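Lipoprotein (Burkholderia cenocepacia, PDB 4QHQ) binds methionine and probably serves as the substrate-binding lipoprotein of an ABC transporter for methionine uptake. Local coordinates at residues Ala52-Gln58 and Tyr197-Val203; Ala75-Tyr79 and Val217-Gln221; Lys89-Leu93 and Ala187-Glu191. One frame throughout, in Å; residues are numbered along the deposited sequence.

Contact 1: Ala52-Gln58 and Tyr197-Val203. With MET (methionine), chain B.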
loop_
_atom_site.group_PDB
_atom_site.type_symbol
_atom_site.label_atom_id
_atom_site.label_comp_id
_atom_site.label_asym_id
_atom_site.label_seq_id
_atom_site.Cartn_x
_atom_site.Cartn_y
_atom_site.Cartn_z
ATOM N N ALA A 52 -8.872 -12.685 8.786
ATOM C CA ALA A 52 -8.913 -11.353 8.221
ATOM C C ALA A 52 -7.512 -11.000 7.756
ATOM O O ALA A 52 -6.535 -11.642 8.151
ATOM C CB ALA A 52 -9.389 -10.342 9.259
ATOM N N ASN A 53 -7.409 -9.984 6.917
ATOM C CA ASN A 53 -6.101 -9.403 6.653
ATOM C C ASN A 53 -6.171 -7.892 6.649
ATOM O O ASN A 53 -7.250 -7.313 6.588
ATOM C CB ASN A 53 -5.419 -10.000 5.405
ATOM C CG ASN A 53 -6.145 -9.685 4.119
ATOM O OD1 ASN A 53 -6.582 -8.554 3.901
ATOM N ND2 ASN A 53 -6.230 -10.661 3.234
ATOM N N SER A 54 -5.007 -7.261 6.744
ATOM C CA SER A 54 -4.929 -5.812 6.893
ATOM C C SER A 54 -3.624 -5.352 6.281
ATOM O O SER A 54 -2.612 -5.204 6.970
ATOM C CB SER A 54 -4.996 -5.449 8.382
ATOM O OG SER A 54 -4.948 -4.047 8.618
ATOM N N PHE A 55 -3.644 -5.156 4.966
ATOM C CA PHE A 55 -2.416 -4.836 4.249
ATOM C C PHE A 55 -2.638 -4.095 2.934
ATOM O O PHE A 55 -1.669 -3.690 2.323
ATOM C CB PHE A 55 -1.623 -6.101 3.949
ATOM C CG PHE A 55 -2.160 -6.873 2.783
ATOM C CD1 PHE A 55 -3.336 -7.609 2.905
ATOM C CD2 PHE A 55 -1.505 -6.861 1.565
ATOM C CE1 PHE A 55 -3.845 -8.313 1.829
ATOM C CE2 PHE A 55 -2.007 -7.549 0.477
ATOM C CZ PHE A 55 -3.171 -8.288 0.611
ATOM N N GLN A 56 -3.879 -3.958 2.477
ATOM C CA GLN A 56 -4.114 -3.509 1.105
ATOM C C GLN A 56 -5.107 -2.374 0.996
ATOM O O GLN A 56 -5.853 -2.087 1.925
ATOM C CB GLN A 56 -4.635 -4.684 0.274
ATOM C CG GLN A 56 -6.107 -5.007 0.520
ATOM C CD GLN A 56 -6.466 -6.412 0.097
ATOM O OE1 GLN A 56 -6.277 -6.796 -1.058
ATOM N NE2 GLN A 56 -6.992 -7.199 1.044
ATOM N N HIS A 57 -5.108 -1.719 -0.163
ATOM C CA HIS A 57 -6.157 -0.755 -0.498
ATOM C C HIS A 57 -7.209 -1.399 -1.416
ATOM O O HIS A 57 -7.033 -2.528 -1.875
ATOM C CB HIS A 57 -5.554 0.535 -1.083
ATOM C CG HIS A 57 -4.534 0.313 -2.159
ATOM N ND1 HIS A 57 -4.834 -0.321 -3.346
ATOM C CD2 HIS A 57 -3.234 0.677 -2.236
ATOM C CE1 HIS A 57 -3.750 -0.347 -4.108
ATOM N NE2 HIS A 57 -2.769 0.270 -3.463
ATOM N N GLN A 58 -8.315 -0.700 -1.646
ATOM C CA GLN A 58 -9.388 -1.246 -2.466
ATOM C C GLN A 58 -8.997 -1.541 -3.923
ATOM O O GLN A 58 -9.398 -2.577 -4.464
ATOM C CB GLN A 58 -10.659 -0.392 -2.388
ATOM C CG GLN A 58 -11.877 -1.076 -3.010
ATOM C CD GLN A 58 -12.407 -2.226 -2.185
ATOM O OE1 GLN A 58 -12.684 -2.076 -0.996
ATOM N NE2 GLN A 58 -12.552 -3.388 -2.815
ATOM N N TYR A 197 -6.572 5.332 -2.278
ATOM C CA TYR A 197 -5.726 4.263 -1.747
ATOM C C TYR A 197 -5.744 4.039 -0.229
ATOM O O TYR A 197 -4.782 3.504 0.342
ATOM C CB TYR A 197 -4.287 4.427 -2.276
ATOM C CG TYR A 197 -4.266 4.426 -3.779
ATOM C CD1 TYR A 197 -4.493 3.259 -4.492
ATOM C CD2 TYR A 197 -4.034 5.603 -4.498
ATOM C CE1 TYR A 197 -4.512 3.254 -5.878
ATOM C CE2 TYR A 197 -4.043 5.600 -5.884
ATOM C CZ TYR A 197 -4.275 4.427 -6.569
ATOM O OH TYR A 197 -4.286 4.405 -7.937
ATOM N N ALA A 198 -6.846 4.395 0.429
ATOM C CA ALA A 198 -6.974 4.042 1.842
ATOM C C ALA A 198 -6.868 2.541 2.004
ATOM O O ALA A 198 -7.445 1.778 1.232
ATOM C CB ALA A 198 -8.300 4.530 2.426
ATOM N N ASN A 199 -6.152 2.126 3.031
ATOM C CA ASN A 199 -6.004 0.711 3.305
ATOM C C ASN A 199 -7.215 0.207 4.100
ATOM O O ASN A 199 -8.009 1.005 4.607
ATOM C CB ASN A 199 -4.699 0.446 4.064
ATOM C CG ASN A 199 -3.473 0.496 3.177
ATOM O OD1 ASN A 199 -2.512 -0.214 3.432
ATOM N ND2 ASN A 199 -3.483 1.347 2.143
ATOM N N LEU A 200 -7.348 -1.111 4.223
ATOM C CA LEU A 200 -8.579 -1.671 4.760
ATOM C C LEU A 200 -8.339 -3.017 5.438
ATOM O O LEU A 200 -7.328 -3.698 5.229
ATOM C CB LEU A 200 -9.611 -1.796 3.628
ATOM C CG LEU A 200 -9.237 -2.644 2.401
ATOM C CD1 LEU A 200 -9.518 -4.130 2.585
ATOM C CD2 LEU A 200 -9.928 -2.187 1.150
ATOM N N ILE A 201 -9.296 -3.397 6.271
ATOM C CA ILE A 201 -9.351 -4.753 6.803
ATOM C C ILE A 201 -10.279 -5.578 5.918
ATOM O O ILE A 201 -11.402 -5.167 5.651
ATOM C CB ILE A 201 -9.862 -4.780 8.253
ATOM C CG1 ILE A 201 -8.865 -4.058 9.161
ATOM C CG2 ILE A 201 -10.082 -6.228 8.726
ATOM C CD1 ILE A 201 -9.386 -3.812 10.564
ATOM N N ALA A 202 -9.792 -6.722 5.441
ATOM C CA ALA A 202 -10.581 -7.596 4.577
ATOM C C ALA A 202 -10.966 -8.868 5.313
ATOM O O ALA A 202 -10.187 -9.395 6.115
ATOM C CB ALA A 202 -9.811 -7.949 3.311
ATOM N N VAL A 203 -12.168 -9.356 5.023
ATOM C CA VAL A 203 -12.646 -10.629 5.554
ATOM C C VAL A 203 -13.361 -11.401 4.454
ATOM O O VAL A 203 -13.692 -10.847 3.404
ATOM C CB VAL A 203 -13.628 -10.438 6.731
ATOM C CG1 VAL A 203 -12.944 -9.720 7.883
ATOM C CG2 VAL A 203 -14.894 -9.704 6.281
HETATM N N MET B . 0.136 -0.215 2.496
HETATM C CA MET B . 0.258 -0.189 1.038
HETATM C C MET B . -0.023 1.196 0.498
HETATM O O MET B . -0.940 1.849 0.982
HETATM C CB MET B . -0.709 -1.210 0.427
HETATM C CG MET B . -0.635 -1.304 -1.109
HETATM S SD MET B . -1.835 -2.476 -1.780
HETATM C CE MET B . -1.195 -4.037 -1.168
HETATM O OXT MET B . 0.676 1.688 -0.405
HETATM O O HOH W 1 -6.236 -5.862 3.791
HETATM O O HOH W 2 -5.122 -2.392 6.555
HETATM O O HOH W 3 -8.982 2.024 -0.864
#
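Asn53 and Ala202 hold the tight end of this contact: Asn53 N bonds to Ala202 O at 3.0 Å and Ala202 N returns to Asn53 O at 2.9 Å, a regular antiparallel hydrogen-bonded pair. Asn53 ND2 is bonded to Asn42. Past Ser54 the pairing is interrupted at Phe55, an extra residue that turns its side chain away from the other strand, and the one direct backbone bond beyond it is the weak one from Leu200 N to Gln56 O. Water 1 fills in here, donating to Asn53 OD1 and Leu200 O and accepting from Phe55 N and Gln56 NE2. These are neighbouring strands of a mixed sheet in a two-lobed periplasmic-binding-protein fold, and the end with Phe55, Gln56, His57 and Asn199 lines part of the methionine pocket. Asn199 holds CG beside its backbone N (chi1 -77°), its amide directed at the ligand: OD1 accepts from MET N at 2.8 Å, and ND2 donates to MET O at 2.8 Å. The His57 ring is sandwiched, with Tyr197 CD1 over one face in an edge-to-face pair (planes at 64°) and MET SD over the other, 3.4 Å from His57 NE2. That nitrogen bonds to Asn110, and ND1 caps Tyr60 N. On the partly exposed side, water 3 joins Gln58 N to Ala198 O.

Contact 2: Ala75-Tyr79 and Val217-Gln221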
loop_
_atom_site.group_PDB
_atom_site.type_symbol
_atom_site.label_atom_id
_atom_site.label_comp_id
_atom_site.label_asym_id
_atom_site.label_seq_id
_atom_site.Cartn_x
_atom_site.Cartn_y
_atom_site.Cartn_z
ATOM N N ALA A 75 -14.072 -4.762 5.494
ATOM C CA ALA A 75 -14.843 -4.606 6.713
ATOM C C ALA A 75 -14.675 -3.199 7.284
ATOM O O ALA A 75 -15.372 -2.812 8.207
ATOM C CB ALA A 75 -14.412 -5.642 7.733
ATOM N N GLY A 76 -13.737 -2.432 6.738
ATOM C CA GLY A 76 -13.513 -1.084 7.229
ATOM C C GLY A 76 -12.133 -0.565 6.896
ATOM O O GLY A 76 -11.215 -1.334 6.602
ATOM N N LEU A 77 -11.982 0.750 6.962
ATOM C CA LEU A 77 -10.735 1.382 6.566
ATOM C C LEU A 77 -9.771 1.507 7.734
ATOM O O LEU A 77 -10.189 1.551 8.899
ATOM C CB LEU A 77 -11.019 2.762 5.976
ATOM C CG LEU A 77 -11.890 2.790 4.722
ATOM C CD1 LEU A 77 -11.994 4.220 4.200
ATOM C CD2 LEU A 77 -11.368 1.844 3.637
ATOM N N THR A 78 -8.479 1.577 7.408
ATOM C CA THR A 78 -7.446 1.633 8.431
ATOM C C THR A 78 -6.671 2.955 8.377
ATOM O O THR A 78 -6.901 3.847 9.185
ATOM C CB THR A 78 -6.511 0.418 8.312
ATOM O OG1 THR A 78 -6.037 0.302 6.967
ATOM C CG2 THR A 78 -7.258 -0.862 8.658
ATOM N N TYR A 79 -5.772 3.087 7.400
ATOM C CA TYR A 79 -5.029 4.329 7.207
ATOM C C TYR A 79 -4.769 4.498 5.726
ATOM O O TYR A 79 -4.861 3.540 4.961
ATOM C CB TYR A 79 -3.687 4.297 7.949
ATOM C CG TYR A 79 -2.761 3.243 7.430
ATOM C CD1 TYR A 79 -1.909 3.492 6.356
ATOM C CD2 TYR A 79 -2.732 1.978 8.002
ATOM C CE1 TYR A 79 -1.070 2.513 5.870
ATOM C CE2 TYR A 79 -1.890 0.996 7.528
ATOM C CZ TYR A 79 -1.055 1.272 6.457
ATOM O OH TYR A 79 -0.205 0.298 5.982
ATOM N N VAL A 217 -12.838 -4.382 13.940
ATOM C CA VAL A 217 -12.723 -3.081 13.288
ATOM C C VAL A 217 -12.742 -1.978 14.343
ATOM O O VAL A 217 -12.015 -0.999 14.229
ATOM C CB VAL A 217 -13.820 -2.888 12.219
ATOM C CG1 VAL A 217 -13.829 -1.454 11.692
ATOM C CG2 VAL A 217 -13.617 -3.876 11.081
ATOM N N LYS A 218 -13.540 -2.166 15.392
ATOM C CA LYS A 218 -13.610 -1.206 16.502
ATOM C C LYS A 218 -12.262 -1.099 17.219
ATOM O O LYS A 218 -11.806 0.001 17.567
ATOM C CB LYS A 218 -14.710 -1.592 17.499
ATOM N N ALA A 219 -11.621 -2.248 17.414
ATOM C CA ALA A 219 -10.288 -2.300 18.018
ATOM C C ALA A 219 -9.253 -1.562 17.184
ATOM O O ALA A 219 -8.386 -0.892 17.735
ATOM C CB ALA A 219 -9.848 -3.742 18.231
ATOM N N TYR A 220 -9.338 -1.689 15.862
ATOM C CA TYR A 220 -8.405 -0.997 15.000
ATOM C C TYR A 220 -8.720 0.493 15.019
ATOM O O TYR A 220 -7.823 1.331 15.161
ATOM C CB TYR A 220 -8.463 -1.525 13.568
ATOM C CG TYR A 220 -7.252 -1.098 12.754
ATOM C CD1 TYR A 220 -7.054 0.238 12.392
ATOM C CD2 TYR A 220 -6.298 -2.028 12.369
ATOM C CE1 TYR A 220 -5.935 0.627 11.665
ATOM C CE2 TYR A 220 -5.185 -1.648 11.646
ATOM C CZ TYR A 220 -5.014 -0.327 11.295
ATOM O OH TYR A 220 -3.906 0.043 10.564
ATOM N N GLN A 221 -10.002 0.814 14.872
ATOM C CA GLN A 221 -10.435 2.204 14.750
ATOM C C GLN A 221 -10.617 2.823 16.126
ATOM O O GLN A 221 -11.694 3.301 16.478
ATOM C CB GLN A 221 -11.716 2.290 13.923
ATOM C CG GLN A 221 -11.543 1.755 12.504
ATOM C CD GLN A 221 -12.804 1.888 11.666
ATOM O OE1 GLN A 221 -13.901 2.078 12.197
ATOM N NE2 GLN A 221 -12.654 1.798 10.349
HETATM O O HOH W 4 -14.275 2.275 7.805
#
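Thr78 sets its methyl squarely over the Tyr220 ring, with CG2 3.5 Å from the ring centroid and 13° off the normal, a clean CH-pi contact. CB is just as near the phenol end of the ring, 3.4 Å from Tyr220 CE1. The threonine's first torsion puts OG1 between backbone N and carbonyl carbon and leaves CG2 on the side where the ring lies. Tyr220 answers with CG swung anti to its own N (chi1 -164°), which carries the ring from the helix across to the strand. Its OH then arrives at the edge of the Tyr79 ring, in plane, 3.4 Å from Tyr79 CD2. Tyr79 is one of the methionine-pocket residues, and its own hydroxyl bonds to Asp11. The contact thus packs the end of helix 211-220 against strand 72-80 of the six-stranded sheet in one lobe of the binding-protein fold, with Trp15 of helix 10-26 also meeting the Tyr220 ring. Gln221, the first residue to leave the helix, stretches its side chain beyond CG and delivers NE2 to Leu77 O at 2.9 Å. The bond is nearly straight, 168° at the hydrogen; NE2 lies in the Leu77 carbonyl plane, on a lone pair, and Leu77 O in turn lies in the plane of the Gln221 amide. The same NE2 also donates to water 4, which accepts from Leu77 N as well. Further along, Val217 CG2 sits against Ala75 CB at 3.9 Å. Next to Ala75, Gly76 faces the same helix residue and, with no side chain, lets the strand backbone come close to it, Gly76 CA lying 6.4 Å from Val217 CA.

Contact 3: Lys89-Leu93 and Ala187-Glu191; sequences KFKSL and AIALE
Ile188 O takes two water hydrogens, from water 6 at 2.7 Å and from water 5 at 2.9 Å, and through them reaches the backbone of the other segment. Water 6 accepts from Leu93 N at 2.8 Å, and water 5 donates its other hydrogen to Lys91 O at 2.9 Å. No direct hydrogen bond joins the segments, so the polar part of the contact is carried by this pair of waters. Beside them the Ile188 side chain does most of the touching. With chi1 at 67°, CG1 stands between backbone N and carbonyl carbon, and the two branches part company: CG2 lies against the backbone carbonyls, 3.4 Å from Lys91 O and also close to Phe90 O, whereas CD1, at the end of the extended branch, meets the main chain at the Ser92-Leu93 peptide, 3.8 Å from Leu93 N. The Leu93 side chain crosses that of Ile188 at about a right angle, its CG 4.2 Å from Ile188 CD1. Leu93 CD1 rests 4.0 Å from Ala189 CB. The apolar contacts are few but at normal van der Waals distance, on a surface where none of the touching residues is fully buried, and Ser92 OG bonds ahead to Lys94 N rather than across. Segment 89-93 lies in the loop between strands 84-86 and 101-105, while 189-190 is a short, weakly bonded outer strand of the five-stranded sheet; Val85 of strand 84-86 bonds to the backbone of Ile188 and Ala189 and is touched by the side chains of Leu93, Ile188 and Ala189.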
loop_
_atom_site.group_PDB
_atom_site.type_symbol
_atom_site.label_atom_id
_atom_site.label_comp_id
_atom_site.label_asym_id
_atom_site.label_seq_id
_atom_site.Cartn_x
_atom_site.Cartn_y
_atom_site.Cartn_z
ATOM N N LYS A 89 20.112 9.901 -5.624
ATOM C CA LYS A 89 20.965 10.583 -6.594
ATOM C C LYS A 89 20.476 11.975 -7.000
ATOM O O LYS A 89 21.267 12.781 -7.496
ATOM C CB LYS A 89 21.156 9.701 -7.838
ATOM C CG LYS A 89 21.539 8.255 -7.512
ATOM C CD LYS A 89 21.818 7.429 -8.762
ATOM C CE LYS A 89 22.134 5.977 -8.400
ATOM N NZ LYS A 89 22.411 5.142 -9.601
ATOM N N PHE A 90 19.192 12.261 -6.798
ATOM C CA PHE A 90 18.612 13.540 -7.226
ATOM C C PHE A 90 17.616 14.077 -6.210
ATOM O O PHE A 90 16.951 13.304 -5.529
ATOM C CB PHE A 90 17.943 13.368 -8.592
ATOM C CG PHE A 90 18.899 12.928 -9.663
ATOM C CD1 PHE A 90 19.796 13.831 -10.215
ATOM C CD2 PHE A 90 18.928 11.605 -10.096
ATOM C CE1 PHE A 90 20.703 13.438 -11.189
ATOM C CE2 PHE A 90 19.843 11.210 -11.081
ATOM C CZ PHE A 90 20.723 12.129 -11.628
ATOM N N LYS A 91 17.501 15.401 -6.125
ATOM C CA LYS A 91 16.646 16.045 -5.134
ATOM C C LYS A 91 15.258 16.355 -5.682
ATOM O O LYS A 91 14.324 16.638 -4.925
ATOM C CB LYS A 91 17.306 17.319 -4.613
ATOM C CG LYS A 91 18.543 17.069 -3.766
ATOM C CD LYS A 91 18.181 16.299 -2.504
ATOM C CE LYS A 91 19.388 16.110 -1.593
ATOM N NZ LYS A 91 19.027 15.392 -0.336
ATOM N N SER A 92 15.124 16.275 -7.000
ATOM C CA SER A 92 13.859 16.545 -7.666
ATOM C C SER A 92 13.739 15.717 -8.939
ATOM O O SER A 92 14.744 15.445 -9.605
ATOM C CB SER A 92 13.757 18.033 -8.010
ATOM O OG SER A 92 12.610 18.288 -8.802
ATOM N N LEU A 93 12.513 15.338 -9.288
ATOM C CA LEU A 93 12.247 14.683 -10.566
ATOM C C LEU A 93 12.666 15.588 -11.733
ATOM O O LEU A 93 12.996 15.105 -12.813
ATOM C CB LEU A 93 10.763 14.307 -10.677
ATOM C CG LEU A 93 10.298 13.146 -9.804
ATOM C CD1 LEU A 93 8.782 13.041 -9.825
ATOM C CD2 LEU A 93 10.935 11.878 -10.312
ATOM N N ALA A 187 11.193 11.734 0.580
ATOM C CA ALA A 187 10.586 11.648 -0.741
ATOM C C ALA A 187 10.797 12.943 -1.509
ATOM O O ALA A 187 10.723 14.038 -0.948
ATOM C CB ALA A 187 9.096 11.311 -0.635
ATOM N N ILE A 188 11.071 12.803 -2.798
ATOM C CA ILE A 188 11.256 13.953 -3.661
ATOM C C ILE A 188 9.960 14.369 -4.348
ATOM O O ILE A 188 9.887 15.437 -4.958
ATOM C CB ILE A 188 12.393 13.746 -4.680
ATOM C CG1 ILE A 188 12.036 12.668 -5.705
ATOM C CG2 ILE A 188 13.697 13.413 -3.953
ATOM C CD1 ILE A 188 13.107 12.553 -6.800
ATOM N N ALA A 189 8.932 13.536 -4.206
ATOM C CA ALA A 189 7.576 13.864 -4.634
ATOM C C ALA A 189 6.635 12.958 -3.877
ATOM O O ALA A 189 7.003 11.844 -3.485
ATOM C CB ALA A 189 7.406 13.657 -6.124
ATOM N N LEU A 190 5.411 13.423 -3.681
ATOM C CA LEU A 190 4.452 12.679 -2.884
ATOM C C LEU A 190 3.046 12.791 -3.457
ATOM O O LEU A 190 2.600 13.860 -3.875
ATOM C CB LEU A 190 4.458 13.194 -1.439
ATOM C CG LEU A 190 3.976 12.270 -0.324
ATOM C CD1 LEU A 190 4.949 11.110 -0.131
ATOM C CD2 LEU A 190 3.802 13.055 0.971
ATOM N N GLU A 191 2.354 11.657 -3.457
ATOM C CA GLU A 191 0.953 11.573 -3.851
ATOM C C GLU A 191 0.080 12.388 -2.900
ATOM O O GLU A 191 0.432 12.586 -1.731
ATOM C CB GLU A 191 0.556 10.110 -3.770
ATOM C CG GLU A 191 -0.812 9.718 -4.236
ATOM C CD GLU A 191 -1.017 8.231 -3.985
ATOM O OE1 GLU A 191 -0.921 7.818 -2.806
ATOM O OE2 GLU A 191 -1.232 7.473 -4.957
HETATM O O HOH W 5 11.670 17.674 -4.609
HETATM O O HOH W 6 10.252 15.741 -7.663
#

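Contacts 1 and 2 are neighbours, their centres 9 Å apart, and share one six-stranded sheet in which strand 199-204 lies between 52-57 and 72-80; Ile201 O and Ala75 N, 2.7 Å apart, probably bond across the seam. Along the chain their segments alternate, 52-58, 75-79, 197-203, 217-221, so this lobe is built from both early and late parts of the sequence. Contact 3, whose two segments fall between 75-79 and 197-203, belongs to the other sheet, its centre about 27 Å from that of contact 1. Tyr197 of contact 1 still touches Glu191, which pairs with the methionine-binding Arg113. Methionine binding thus draws on residues from both lobes.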